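Local coordinates for response regulator receiver (PDB 4G97), which is a response regulator of a two-component signalling system, probably controlling the general stress response through a sigma-like domain joined to a phosphorylatable receiver domain, at residues L36-L39 and G44-P47. Residues are numbered along the deposited sequence; the frame is centred on the assembly and turned at random.
Sequences LEAL and GIFP
Leu39 and Phe46 make the closest contact between side chains here: methyl CD1 of Leu39 lies 3.7 Å from CB of Phe46 and equally near its ring atom CD1, fitting into the bend between the aromatic group and its own methylene. Relative to that ring the methyl comes in at a slant, and the second branch, CD2 of Leu39, is 4.2 Å from ring atom CD1 of Phe46. Ile45 reaches the helix by its outer end. A chi1 of 68° sets CG1 of Ile45 between the backbone N and the carbonyl carbon, and the extended chain (chi2 164°) brings CD1 of Ile45 to 3.6 Å from O of Ala38. CD1 of Ile45 is also 4.0 Å from CB of Ala38, while CG1 of Ile45 looks onto CD1 of Leu39 at 4.3 Å. No hydrogen bond spans the two segments; the side chains meet by van der Waals packing. On the side of the Phe46 ring away from CD1 of Leu39, CD of Pro47 lies 3.8 Å above the ring plane, toward the rim. Leu3 touches both Leu39 and Phe46, and Leu59 both Leu39 and Ile45. The chain thus folds back on the end of helix 25-41 in the loop leading to helix 52-64, within the sigma2-like, all-helical region of PhyR.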
# COMPACT_ATOMS: atom_id res chain seq x y z
N LEU A 36 -0.79 6.09 18.68
CA LEU A 36 0.15 5.47 19.60
C LEU A 36 0.37 6.37 20.82
O LEU A 36 0.39 5.87 21.94
CB LEU A 36 1.47 5.12 18.89
CG LEU A 36 2.56 4.41 19.69
CD1 LEU A 36 2.10 3.05 20.21
CD2 LEU A 36 3.83 4.27 18.86
N GLU A 37 0.48 7.70 20.61
CA GLU A 37 0.64 8.64 21.72
C GLU A 37 -0.67 8.82 22.51
O GLU A 37 -0.61 9.04 23.72
CB GLU A 37 1.28 9.98 21.30
CG GLU A 37 2.76 9.87 20.94
CD GLU A 37 3.64 9.00 21.82
OE1 GLU A 37 3.72 9.27 23.04
OE2 GLU A 37 4.25 8.04 21.29
N ALA A 38 -1.83 8.63 21.84
CA ALA A 38 -3.15 8.68 22.48
C ALA A 38 -3.33 7.47 23.44
O ALA A 38 -3.85 7.63 24.55
CB ALA A 38 -4.25 8.69 21.42
N LEU A 39 -2.86 6.28 23.01
CA LEU A 39 -2.92 5.02 23.75
C LEU A 39 -2.03 5.03 25.00
O LEU A 39 -2.43 4.54 26.06
CB LEU A 39 -2.53 3.86 22.81
CG LEU A 39 -2.62 2.45 23.39
CD1 LEU A 39 -4.05 2.10 23.76
CD2 LEU A 39 -2.05 1.43 22.42
N GLY A 44 -6.86 2.95 28.70
CA GLY A 44 -8.27 2.59 28.77
C GLY A 44 -9.03 2.74 27.47
O GLY A 44 -10.09 2.13 27.31
N ILE A 45 -8.50 3.55 26.52
CA ILE A 45 -9.12 3.77 25.20
C ILE A 45 -9.01 2.55 24.27
O ILE A 45 -9.77 2.44 23.32
CB ILE A 45 -8.65 5.08 24.50
CG1 ILE A 45 -7.16 5.01 24.08
CG2 ILE A 45 -8.99 6.31 25.36
CD1 ILE A 45 -6.69 6.05 23.07
N PHE A 46 -8.04 1.65 24.55
CA PHE A 46 -7.85 0.45 23.76
C PHE A 46 -9.16 -0.35 23.69
O PHE A 46 -9.70 -0.69 24.74
CB PHE A 46 -6.70 -0.41 24.28
CG PHE A 46 -6.22 -1.39 23.25
CD1 PHE A 46 -5.48 -0.97 22.15
CD2 PHE A 46 -6.53 -2.74 23.36
CE1 PHE A 46 -5.05 -1.88 21.19
CE2 PHE A 46 -6.10 -3.66 22.39
CZ PHE A 46 -5.36 -3.22 21.32
N PRO A 47 -9.74 -0.57 22.48
CA PRO A 47 -11.02 -1.31 22.42
C PRO A 47 -10.87 -2.75 22.86
O PRO A 47 -9.77 -3.31 22.82
CB PRO A 47 -11.42 -1.22 20.94
CG PRO A 47 -10.52 -0.21 20.33
CD PRO A 47 -9.26 -0.22 21.13